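Local coordinates for leucine aminopeptidase 2 (Saccharomyces cerevisiae, PDB 2XQ0), which cleaves di- and tripeptides as a zinc-dependent aminopeptidase of the M1 family and, in vitro, also hydrolyses epoxides weakly, including leukotriene A4, at residues Q128-N131 against S132-K136; V225-E228 against P229-K233; L265-V268 against D269-Y273; V586-M589 against K590-R593. All coordinates share one frame; numbering follows the deposited sequence.

Interaction 1 (Q128-N131 against S132-K136); sequences QWLN and SKQTK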
loop_
_atom_site.group_PDB
_atom_site.type_symbol
_atom_site.label_atom_id
_atom_site.label_comp_id
_atom_site.label_asym_id
_atom_site.label_seq_id
_atom_site.Cartn_x
_atom_site.Cartn_y
_atom_site.Cartn_z
ATOM N N GLN A 128 14.083 -0.800 -8.165
ATOM C CA GLN A 128 15.073 -1.666 -7.547
ATOM C C GLN A 128 15.600 -2.664 -8.594
ATOM O O GLN A 128 14.820 -3.269 -9.343
ATOM C CB GLN A 128 14.534 -2.412 -6.316
ATOM C CG GLN A 128 15.688 -3.168 -5.577
ATOM C CD GLN A 128 15.220 -4.143 -4.500
ATOM O OE1 GLN A 128 14.023 -4.337 -4.285
ATOM N NE2 GLN A 128 16.176 -4.762 -3.814
ATOM N N TRP A 129 16.922 -2.811 -8.662
ATOM C CA TRP A 129 17.542 -3.751 -9.600
ATOM C C TRP A 129 18.152 -4.891 -8.833
ATOM O O TRP A 129 18.843 -4.663 -7.846
ATOM C CB TRP A 129 18.660 -3.075 -10.410
ATOM C CG TRP A 129 18.206 -1.899 -11.231
ATOM C CD1 TRP A 129 18.090 -0.610 -10.819
ATOM C CD2 TRP A 129 17.814 -1.920 -12.609
ATOM N NE1 TRP A 129 17.645 0.182 -11.857
ATOM C CE2 TRP A 129 17.467 -0.600 -12.965
ATOM C CE3 TRP A 129 17.721 -2.928 -13.575
ATOM C CZ2 TRP A 129 17.038 -0.258 -14.243
ATOM C CZ3 TRP A 129 17.293 -2.587 -14.848
ATOM C CH2 TRP A 129 16.964 -1.258 -15.171
ATOM N N LEU A 130 17.903 -6.116 -9.291
ATOM C CA LEU A 130 18.587 -7.290 -8.770
ATOM C C LEU A 130 19.411 -7.958 -9.862
ATOM O O LEU A 130 18.945 -8.098 -10.993
ATOM C CB LEU A 130 17.577 -8.295 -8.206
ATOM C CG LEU A 130 16.871 -7.878 -6.917
ATOM C CD1 LEU A 130 15.568 -7.171 -7.227
ATOM C CD2 LEU A 130 16.608 -9.084 -6.049
ATOM N N ASN A 131 20.629 -8.368 -9.527
ATOM C CA ASN A 131 21.467 -9.129 -10.459
ATOM C C ASN A 131 21.267 -10.647 -10.356
ATOM O O ASN A 131 20.583 -11.124 -9.450
ATOM C CB ASN A 131 22.945 -8.773 -10.276
ATOM C CG ASN A 131 23.457 -9.096 -8.883
ATOM O OD1 ASN A 131 23.178 -10.165 -8.340
ATOM N ND2 ASN A 131 24.214 -8.173 -8.302
ATOM N N SER A 132 21.874 -11.381 -11.294
ATOM C CA SER A 132 21.773 -12.854 -11.403
ATOM C C SER A 132 21.908 -13.626 -10.094
ATOM O O SER A 132 21.241 -14.640 -9.895
ATOM C CB SER A 132 22.828 -13.400 -12.382
ATOM O OG SER A 132 22.502 -13.129 -13.737
ATOM N N LYS A 133 22.796 -13.164 -9.222
ATOM C CA LYS A 133 23.100 -13.865 -7.979
ATOM C C LYS A 133 22.102 -13.576 -6.860
ATOM O O LYS A 133 22.062 -14.294 -5.861
ATOM C CB LYS A 133 24.505 -13.494 -7.506
ATOM C CG LYS A 133 25.616 -13.958 -8.426
ATOM C CD LYS A 133 26.535 -14.915 -7.695
ATOM C CE LYS A 133 25.738 -16.027 -7.020
ATOM N NZ LYS A 133 26.602 -16.897 -6.175
ATOM N N GLN A 134 21.301 -12.528 -7.025
ATOM C CA GLN A 134 20.400 -12.080 -5.964
ATOM C C GLN A 134 19.012 -12.717 -6.008
ATOM O O GLN A 134 18.324 -12.785 -4.985
ATOM C CB GLN A 134 20.247 -10.566 -6.003
ATOM C CG GLN A 134 21.447 -9.791 -5.513
ATOM C CD GLN A 134 21.296 -8.308 -5.781
ATOM O OE1 GLN A 134 21.280 -7.497 -4.857
ATOM N NE2 GLN A 134 21.165 -7.947 -7.051
ATOM N N THR A 135 18.601 -13.167 -7.189
ATOM C CA THR A 135 17.273 -13.737 -7.373
ATOM C C THR A 135 17.307 -15.242 -7.179
ATOM O O THR A 135 18.283 -15.900 -7.542
ATOM C CB THR A 135 16.706 -13.442 -8.778
ATOM O OG1 THR A 135 17.500 -14.113 -9.767
ATOM C CG2 THR A 135 16.682 -11.932 -9.051
ATOM N N LYS A 136 16.233 -15.782 -6.609
ATOM C CA LYS A 136 16.132 -17.217 -6.394
ATOM C C LYS A 136 16.335 -17.965 -7.705
ATOM O O LYS A 136 16.947 -19.029 -7.734
ATOM C CB LYS A 136 14.761 -17.572 -5.815
ATOM C CG LYS A 136 14.385 -16.815 -4.550
ATOM C CD LYS A 136 15.231 -17.243 -3.367
ATOM C CE LYS A 136 14.600 -16.803 -2.055
ATOM N NZ LYS A 136 13.258 -17.421 -1.852
HETATM O O HOH W 1 22.054 -4.764 -7.513
#
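Residues Asn131 to Gln134 make the first turn of the loop that joins two antiparallel strands, 127-130 and 141-144, of the four-stranded sheet in the N-terminal domain. Asn131 holds this turn twice. Its backbone O accepts Gln134 N at 2.9 Å. Its side-chain OD1 takes a weak, bent bond from Lys133 N at 3.1 Å, the spacing of an Asx turn. Behind this, chi1 of 61° tucks CG over the residue's own backbone, which folds OD1 back over the following peptides. The outstretched Gln134 chain runs across Asn131, nearly perpendicular to it, and the two amide planes differ by 37°. Gln134 NE2 comes within 2.6 Å of Asn131 N, two donors, so the amide orientation as built is doubtful. Beside these polar groups Leu130 supplies the apolar contact: its CD2 lies 3.9 Å from Gln134 CB. Further along, Thr135 turns its hydroxyl to the loop beyond, where OG1 is hydrogen-bonded to Lys139 O. Its methyl group faces the strand end instead, with Thr135 CG2 3.8 Å from Leu130 CB.

Interaction 2 (V225-E228 against P229-K233); sequences VYTE and PFRLK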
loop_
_atom_site.group_PDB
_atom_site.type_symbol
_atom_site.label_atom_id
_atom_site.label_comp_id
_atom_site.label_asym_id
_atom_site.label_seq_id
_atom_site.Cartn_x
_atom_site.Cartn_y
_atom_site.Cartn_z
ATOM N N VAL A 225 -1.603 -14.998 -13.054
ATOM C CA VAL A 225 -0.525 -14.625 -12.144
ATOM C C VAL A 225 0.842 -14.711 -12.837
ATOM O O VAL A 225 1.074 -15.611 -13.651
ATOM C CB VAL A 225 -0.546 -15.464 -10.844
ATOM C CG1 VAL A 225 -0.334 -16.958 -11.146
ATOM C CG2 VAL A 225 0.525 -14.959 -9.865
ATOM N N TYR A 226 1.723 -13.758 -12.524
ATOM C CA TYR A 226 3.080 -13.695 -13.066
ATOM C C TYR A 226 4.061 -13.826 -11.910
ATOM O O TYR A 226 3.839 -13.257 -10.859
ATOM C CB TYR A 226 3.312 -12.366 -13.789
ATOM C CG TYR A 226 2.513 -12.225 -15.052
ATOM C CD1 TYR A 226 3.058 -12.586 -16.275
ATOM C CD2 TYR A 226 1.205 -11.730 -15.028
ATOM C CE1 TYR A 226 2.330 -12.473 -17.444
ATOM C CE2 TYR A 226 0.469 -11.609 -16.200
ATOM C CZ TYR A 226 1.042 -11.985 -17.402
ATOM O OH TYR A 226 0.334 -11.881 -18.582
ATOM N N THR A 227 5.120 -14.612 -12.085
ATOM C CA THR A 227 6.153 -14.721 -11.062
ATOM C C THR A 227 7.334 -15.527 -11.583
ATOM O O THR A 227 7.347 -15.926 -12.745
ATOM C CB THR A 227 5.641 -15.341 -9.740
ATOM O OG1 THR A 227 6.661 -15.245 -8.731
ATOM C CG2 THR A 227 5.250 -16.789 -9.928
ATOM N N GLU A 228 8.321 -15.756 -10.726
ATOM C CA GLU A 228 9.457 -16.591 -11.111
ATOM C C GLU A 228 9.009 -18.043 -11.238
ATOM O O GLU A 228 8.226 -18.540 -10.408
ATOM C CB GLU A 228 10.601 -16.436 -10.103
ATOM C CG GLU A 228 11.200 -15.022 -10.046
ATOM C CD GLU A 228 12.106 -14.798 -8.836
ATOM O OE1 GLU A 228 11.583 -14.396 -7.768
ATOM O OE2 GLU A 228 13.335 -15.019 -8.952
ATOM N N PRO A 229 9.491 -18.738 -12.282
ATOM C CA PRO A 229 9.059 -20.122 -12.523
ATOM C C PRO A 229 9.034 -21.000 -11.262
ATOM O O PRO A 229 8.083 -21.766 -11.080
ATOM C CB PRO A 229 10.088 -20.635 -13.532
ATOM C CG PRO A 229 10.508 -19.378 -14.292
ATOM C CD PRO A 229 10.488 -18.273 -13.268
ATOM N N PHE A 230 10.034 -20.879 -10.392
ATOM C CA PHE A 230 10.142 -21.802 -9.263
ATOM C C PHE A 230 8.940 -21.710 -8.327
ATOM O O PHE A 230 8.597 -22.675 -7.627
ATOM C CB PHE A 230 11.450 -21.594 -8.490
ATOM C CG PHE A 230 11.418 -20.437 -7.533
ATOM C CD1 PHE A 230 11.006 -20.621 -6.215
ATOM C CD2 PHE A 230 11.800 -19.168 -7.944
ATOM C CE1 PHE A 230 10.974 -19.556 -5.329
ATOM C CE2 PHE A 230 11.772 -18.095 -7.060
ATOM C CZ PHE A 230 11.352 -18.285 -5.754
ATOM N N ARG A 231 8.287 -20.555 -8.342
ATOM C CA ARG A 231 7.195 -20.270 -7.418
ATOM C C ARG A 231 5.839 -20.256 -8.127
ATOM O O ARG A 231 4.790 -20.103 -7.488
ATOM C CB ARG A 231 7.451 -18.905 -6.766
ATOM C CG ARG A 231 6.370 -18.440 -5.819
ATOM C CD ARG A 231 6.976 -17.649 -4.680
ATOM N NE ARG A 231 7.817 -16.565 -5.168
ATOM C CZ ARG A 231 8.858 -16.083 -4.499
ATOM N NH1 ARG A 231 9.187 -16.596 -3.318
ATOM N NH2 ARG A 231 9.566 -15.084 -5.008
ATOM N N LEU A 232 5.861 -20.422 -9.443
ATOM C CA LEU A 232 4.658 -20.245 -10.267
ATOM C C LEU A 232 3.462 -21.090 -9.838
ATOM O O LEU A 232 2.366 -20.572 -9.628
ATOM C CB LEU A 232 4.981 -20.470 -11.746
ATOM C CG LEU A 232 3.783 -20.322 -12.686
ATOM C CD1 LEU A 232 3.357 -18.860 -12.797
ATOM C CD2 LEU A 232 4.120 -20.890 -14.062
ATOM N N LYS A 233 3.653 -22.395 -9.692
ATOM C CA LYS A 233 2.524 -23.239 -9.333
ATOM C C LYS A 233 2.035 -22.997 -7.908
ATOM O O LYS A 233 0.846 -23.082 -7.645
ATOM C CB LYS A 233 2.837 -24.719 -9.585
ATOM C CG LYS A 233 2.977 -25.037 -11.057
ATOM C CD LYS A 233 1.626 -24.965 -11.782
ATOM C CE LYS A 233 1.806 -24.654 -13.276
ATOM N NZ LYS A 233 0.493 -24.748 -13.986
#
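Glu228 and Arg231 form a loose salt bridge at the junction of strand 223-227 and helix 229-239, with Glu228 OE1 3.5 Å from Arg231 NH2 and the carboxylate and guanidinium planes 66° apart. Arg231 chi1 (178°) turns CG away from the backbone N, and later bends bring the guanidinium to Glu228. The backbone closes the same turn through Arg231 N, which donates to Glu228 O at 2.9 Å. Phe230 lies alongside the glutamate: its CE2 is 3.7 Å from Glu228 CB, OE2 sits at the ring edge, and the ring stands nearly upright to the carboxylate (83°). Phe230 CZ rests 3.5 Å above the centre of the guanidinium plane. Thr227 CG2 presses against Leu232 CA at 3.5 Å, while Thr227 OG1 bonds to Val266 O on the neighbouring parallel strand, joined to this one by a beta-alpha-beta crossover. Outside the turn, Arg231 NH1 makes a salt bridge with Asp269, and Glu228 OE2 receives a weak bond from Gly137 N. Cutting Glu228 back to an alanine is likely to leave Arg231 NH2 without its acidic mate in this turn. Arg231 NE is buried without any polar partner, so the two carboxylates probably offset most of the charge.

Interaction 3 (L265-V268 against D269-Y273); sequences LVNV and DSYPY. With BES (2-(3-amino-2-hydroxy-4-phenyl-butyrylamino)-4-methyl-pentanoic acid), chain B.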
loop_
_atom_site.group_PDB
_atom_site.type_symbol
_atom_site.label_atom_id
_atom_site.label_comp_id
_atom_site.label_asym_id
_atom_site.label_seq_id
_atom_site.Cartn_x
_atom_site.Cartn_y
_atom_site.Cartn_z
ATOM N N LEU A 265 1.180 -9.738 -10.175
ATOM C CA LEU A 265 2.610 -10.032 -10.232
ATOM C C LEU A 265 3.083 -10.360 -8.830
ATOM O O LEU A 265 2.997 -9.512 -7.952
ATOM C CB LEU A 265 3.407 -8.813 -10.740
ATOM C CG LEU A 265 4.931 -8.919 -10.600
ATOM C CD1 LEU A 265 5.461 -10.013 -11.479
ATOM C CD2 LEU A 265 5.639 -7.581 -10.935
ATOM N N VAL A 266 3.565 -11.584 -8.607
ATOM C CA VAL A 266 4.100 -11.939 -7.299
ATOM C C VAL A 266 5.583 -11.658 -7.360
ATOM O O VAL A 266 6.337 -12.354 -8.044
ATOM C CB VAL A 266 3.823 -13.405 -6.892
ATOM C CG1 VAL A 266 4.553 -13.729 -5.606
ATOM C CG2 VAL A 266 2.308 -13.634 -6.711
ATOM N N ASN A 267 5.993 -10.597 -6.671
ATOM C CA ASN A 267 7.326 -10.046 -6.851
ATOM C C ASN A 267 8.432 -10.843 -6.175
ATOM O O ASN A 267 8.167 -11.826 -5.472
ATOM C CB ASN A 267 7.352 -8.604 -6.353
ATOM C CG ASN A 267 7.437 -7.604 -7.479
ATOM O OD1 ASN A 267 8.162 -7.804 -8.449
ATOM N ND2 ASN A 267 6.703 -6.510 -7.350
ATOM N N VAL A 268 9.667 -10.394 -6.388
ATOM C CA VAL A 268 10.844 -10.955 -5.728
ATOM C C VAL A 268 10.772 -10.721 -4.222
ATOM O O VAL A 268 10.033 -9.857 -3.750
ATOM C CB VAL A 268 12.165 -10.354 -6.303
ATOM C CG1 VAL A 268 12.346 -10.763 -7.759
ATOM C CG2 VAL A 268 12.168 -8.839 -6.177
ATOM N N ASP A 269 11.559 -11.471 -3.463
ATOM C CA ASP A 269 11.463 -11.409 -2.007
ATOM C C ASP A 269 11.816 -10.043 -1.391
ATOM O O ASP A 269 11.353 -9.727 -0.298
ATOM C CB ASP A 269 12.245 -12.568 -1.364
ATOM C CG ASP A 269 11.907 -13.918 -1.997
ATOM O OD1 ASP A 269 10.965 -14.594 -1.529
ATOM O OD2 ASP A 269 12.580 -14.302 -2.980
ATOM N N SER A 270 12.586 -9.219 -2.105
ATOM C CA SER A 270 12.927 -7.874 -1.615
ATOM C C SER A 270 11.781 -6.859 -1.678
ATOM O O SER A 270 11.904 -5.726 -1.194
ATOM C CB SER A 270 14.129 -7.309 -2.378
ATOM O OG SER A 270 13.842 -7.162 -3.759
ATOM N N TYR A 271 10.662 -7.253 -2.269
ATOM C CA TYR A 271 9.545 -6.336 -2.402
ATOM C C TYR A 271 9.087 -5.807 -1.027
ATOM O O TYR A 271 8.809 -6.589 -0.119
ATOM C CB TYR A 271 8.399 -7.000 -3.165
ATOM C CG TYR A 271 7.326 -6.019 -3.552
ATOM C CD1 TYR A 271 7.549 -5.083 -4.550
ATOM C CD2 TYR A 271 6.089 -6.031 -2.924
ATOM C CE1 TYR A 271 6.575 -4.177 -4.906
ATOM C CE2 TYR A 271 5.111 -5.127 -3.265
ATOM C CZ TYR A 271 5.360 -4.203 -4.255
ATOM O OH TYR A 271 4.385 -3.312 -4.595
ATOM N N PRO A 272 9.002 -4.474 -0.875
ATOM C CA PRO A 272 8.842 -3.854 0.450
ATOM C C PRO A 272 7.404 -3.589 0.914
ATOM O O PRO A 272 7.206 -3.288 2.091
ATOM C CB PRO A 272 9.580 -2.521 0.285
ATOM C CG PRO A 272 9.349 -2.171 -1.164
ATOM C CD PRO A 272 9.233 -3.469 -1.929
ATOM N N TYR A 273 6.422 -3.673 0.023
ATOM C CA TYR A 273 5.039 -3.455 0.426
ATOM C C TYR A 273 4.285 -4.762 0.354
ATOM O O TYR A 273 4.835 -5.768 -0.089
ATOM C CB TYR A 273 4.386 -2.370 -0.436
ATOM C CG TYR A 273 5.120 -1.052 -0.335
ATOM C CD1 TYR A 273 4.789 -0.124 0.638
ATOM C CD2 TYR A 273 6.169 -0.754 -1.191
ATOM C CE1 TYR A 273 5.474 1.071 0.747
ATOM C CE2 TYR A 273 6.859 0.434 -1.092
ATOM C CZ TYR A 273 6.510 1.345 -0.122
ATOM O OH TYR A 273 7.201 2.535 -0.025
HETATM N N2 BES B . -0.222 1.378 -2.706
HETATM C C1 BES B . -0.466 1.065 -1.313
HETATM C C6 BES B . 0.856 1.023 -0.544
HETATM C C7 BES B . 1.505 2.389 -0.552
HETATM C C8 BES B . 0.746 3.516 -0.258
HETATM C C12 BES B . 2.853 2.523 -0.870
HETATM C C9 BES B . 1.336 4.774 -0.271
HETATM C C11 BES B . 3.443 3.784 -0.884
HETATM C C10 BES B . 2.685 4.911 -0.583
HETATM C C2 BES B . -1.201 -0.274 -1.168
HETATM O O2 BES B . -2.449 -0.353 -1.871
HETATM C C3 BES B . -1.438 -0.486 0.290
HETATM O O3 BES B . -2.275 0.173 0.911
HETATM N N1 BES B . -0.626 -1.424 0.760
HETATM C C4 BES B . -0.525 -1.930 2.113
HETATM C C13 BES B . -1.372 -3.196 2.079
HETATM C C14 BES B . -2.428 -3.232 3.175
HETATM C C15 BES B . -3.547 -4.194 2.793
HETATM C C16 BES B . -2.981 -1.842 3.482
HETATM C C5 BES B . 0.913 -2.310 2.321
HETATM O O1 BES B . 1.380 -2.308 3.481
HETATM O O4 BES B . 1.599 -2.610 1.311
#
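The amide of Asn267 and the ring of Tyr271 meet obliquely, their planes 29° apart, with Asn267 ND2 3.3 Å from Tyr271 CD1. Phe143 meets the same ring at about 60°, and Asn267 OD1 is hydrogen-bonded to the hydroxyl of Tyr141, which fixes how the amide is turned. The second flat group, Tyr273, has one edge of the bestatin phenyl group over a face, BES C12 lying 3.4 Å from Tyr273 CE1. Between strand 264-266 and this pocket wall the chain makes a type I beta turn, Val268 to Tyr271, closed by Tyr271 N to Val268 O at 3.1 Å. It leads into Gly274-Gly275-Met276-Glu277, which corresponds to the GXMEN exopeptidase motif of M1 enzymes; Gly274 N and Glu277 OE1 both bond the inhibitor. Tyr271 CG lies opposite its own backbone N (chi1 -169°), which turns the ring back toward Asn267. With a serine in place of Tyr273, the inhibitor's phenyl group is likely to lose its aromatic wall and be freer to turn. At the corner, Ser270 OG bonds to Gln128 OE1 and also touches Val268 CG2, 3.4 Å away.

Interaction 4 (V586-M589 against K590-R593); sequences VGRM and KFVR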
loop_
_atom_site.group_PDB
_atom_site.type_symbol
_atom_site.label_atom_id
_atom_site.label_comp_id
_atom_site.label_asym_id
_atom_site.label_seq_id
_atom_site.Cartn_x
_atom_site.Cartn_y
_atom_site.Cartn_z
ATOM N N VAL A 586 13.221 -12.354 4.047
ATOM C CA VAL A 586 12.108 -11.467 3.694
ATOM C C VAL A 586 12.543 -10.007 3.528
ATOM O O VAL A 586 13.537 -9.581 4.106
ATOM C CB VAL A 586 10.932 -11.546 4.720
ATOM C CG1 VAL A 586 10.317 -12.945 4.734
ATOM C CG2 VAL A 586 11.395 -11.149 6.116
ATOM N N GLY A 587 11.787 -9.250 2.735
ATOM C CA GLY A 587 12.086 -7.848 2.478
ATOM C C GLY A 587 10.913 -6.913 2.749
ATOM O O GLY A 587 11.055 -5.690 2.722
ATOM N N ARG A 588 9.743 -7.487 3.008
ATOM C CA ARG A 588 8.555 -6.684 3.297
ATOM C C ARG A 588 8.775 -5.811 4.533
ATOM O O ARG A 588 9.051 -6.325 5.612
ATOM C CB ARG A 588 7.338 -7.589 3.502
ATOM C CG ARG A 588 6.028 -6.830 3.642
ATOM C CD ARG A 588 4.836 -7.772 3.591
ATOM N NE ARG A 588 3.579 -7.053 3.760
ATOM C CZ ARG A 588 2.399 -7.636 3.921
ATOM N NH1 ARG A 588 2.300 -8.957 3.922
ATOM N NH2 ARG A 588 1.312 -6.895 4.076
ATOM N N MET A 589 8.645 -4.493 4.375
ATOM C CA MET A 589 8.967 -3.568 5.465
ATOM C C MET A 589 8.270 -3.931 6.763
ATOM O O MET A 589 8.883 -3.923 7.835
ATOM C CB MET A 589 8.657 -2.117 5.079
ATOM C CG MET A 589 9.781 -1.448 4.304
ATOM S SD MET A 589 9.495 0.295 3.934
ATOM C CE MET A 589 8.111 0.205 2.798
ATOM N N LYS A 590 6.990 -4.269 6.663
ATOM C CA LYS A 590 6.198 -4.569 7.860
ATOM C C LYS A 590 6.851 -5.619 8.768
ATOM O O LYS A 590 6.616 -5.616 9.978
ATOM C CB LYS A 590 4.768 -4.981 7.478
ATOM C CG LYS A 590 4.480 -6.471 7.587
ATOM C CD LYS A 590 3.051 -6.833 7.150
ATOM C CE LYS A 590 2.006 -6.460 8.190
ATOM N NZ LYS A 590 0.700 -7.134 7.917
ATOM N N PHE A 591 7.661 -6.515 8.200
ATOM C CA PHE A 591 8.360 -7.532 9.001
ATOM C C PHE A 591 9.804 -7.151 9.293
ATOM O O PHE A 591 10.285 -7.311 10.421
ATOM C CB PHE A 591 8.338 -8.905 8.322
ATOM C CG PHE A 591 6.960 -9.379 7.951
ATOM C CD1 PHE A 591 5.949 -9.408 8.892
ATOM C CD2 PHE A 591 6.687 -9.804 6.656
ATOM C CE1 PHE A 591 4.683 -9.840 8.547
ATOM C CE2 PHE A 591 5.420 -10.240 6.308
ATOM C CZ PHE A 591 4.424 -10.257 7.250
ATOM N N VAL A 592 10.480 -6.646 8.264
ATOM C CA VAL A 592 11.888 -6.267 8.334
ATOM C C VAL A 592 12.190 -5.173 9.365
ATOM O O VAL A 592 13.063 -5.355 10.220
ATOM C CB VAL A 592 12.407 -5.847 6.943
ATOM C CG1 VAL A 592 13.799 -5.223 7.031
ATOM C CG2 VAL A 592 12.407 -7.044 5.999
ATOM N N ARG A 593 11.478 -4.048 9.290
ATOM C CA ARG A 593 11.708 -2.934 10.215
ATOM C C ARG A 593 11.506 -3.347 11.673
ATOM O O ARG A 593 12.396 -3.170 12.509
ATOM C CB ARG A 593 10.797 -1.750 9.897
ATOM C CG ARG A 593 11.141 -1.004 8.637
ATOM C CD ARG A 593 10.287 0.243 8.511
ATOM N NE ARG A 593 10.685 1.266 9.472
ATOM C CZ ARG A 593 10.257 2.525 9.442
ATOM N NH1 ARG A 593 9.410 2.917 8.493
ATOM N NH2 ARG A 593 10.683 3.394 10.356
#
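Arg588 runs out fully extended beside Lys590 and Phe591; chi1 of -173° swings CG away from the backbone N and starts the chain straight. Its CB lies 3.9 Å from Phe591 CD2. One step on, CD meets the next ring carbon, Phe591 CE2, at 3.7 Å; the ring and guanidinium planes are 73° apart. From NE onward the aliphatic chain of Lys590, which lies alongside and points the same way, is the nearer neighbour. Lys590 CD sits over the centre of the guanidinium face, 3.4 Å from Arg588 CZ, while Lys590 CG covers part of one face of the Phe591 ring. At the tip, Arg588 NH2 is 3.9 Å from Lys590 NZ, two positive groups gathered about Glu558: Lys590 NZ forms a salt bridge with it and Arg588 NH1 a long, weak ion pair. The inhibitor's carboxylate lies ahead, the nearest atoms of BES and the Arg588 side chain being about 5 Å apart. Arg588 and Lys590 are probably the counterparts of the arginine and lysine that recognise the substrate carboxylate in mammalian leukotriene A4 hydrolase. Arg588 occupies the N-cap position of helix 589-600 in the C-terminal helical domain. Its O accepts two bonds, a nearly straight one from Val592 N (3.0 Å, 178°) and one from Phe591 N at 2.9 Å; Met589 O accepts Arg593 N. Before the cap, Val586 CG2 packs on Val592 CG2 at 4.2 Å, and Val592 also touches Cys622 and Val626 of helix 620-629.

In the fold
Along the chain the four contacts follow in series; none nests in or crosses another. Interaction 1 closes the turn leaving strand 127-130 in the N-terminal domain. Interaction 2 closes the passage from strand 223-227 into its helix, and Lys136 of interaction 1 packs on its Phe230. Interaction 3 closes the turn after strand 264-266, the neighbour of 223-227 in the same sheet, where Tyr226 O pairs with Val266 N. It touches the other three: Leu130 packs on Val268, and Pro272 O meets Met589 N of interaction 4, the helix start in the C-terminal domain. The loop 269-273 thus ties all three domains together beside the inhibitor.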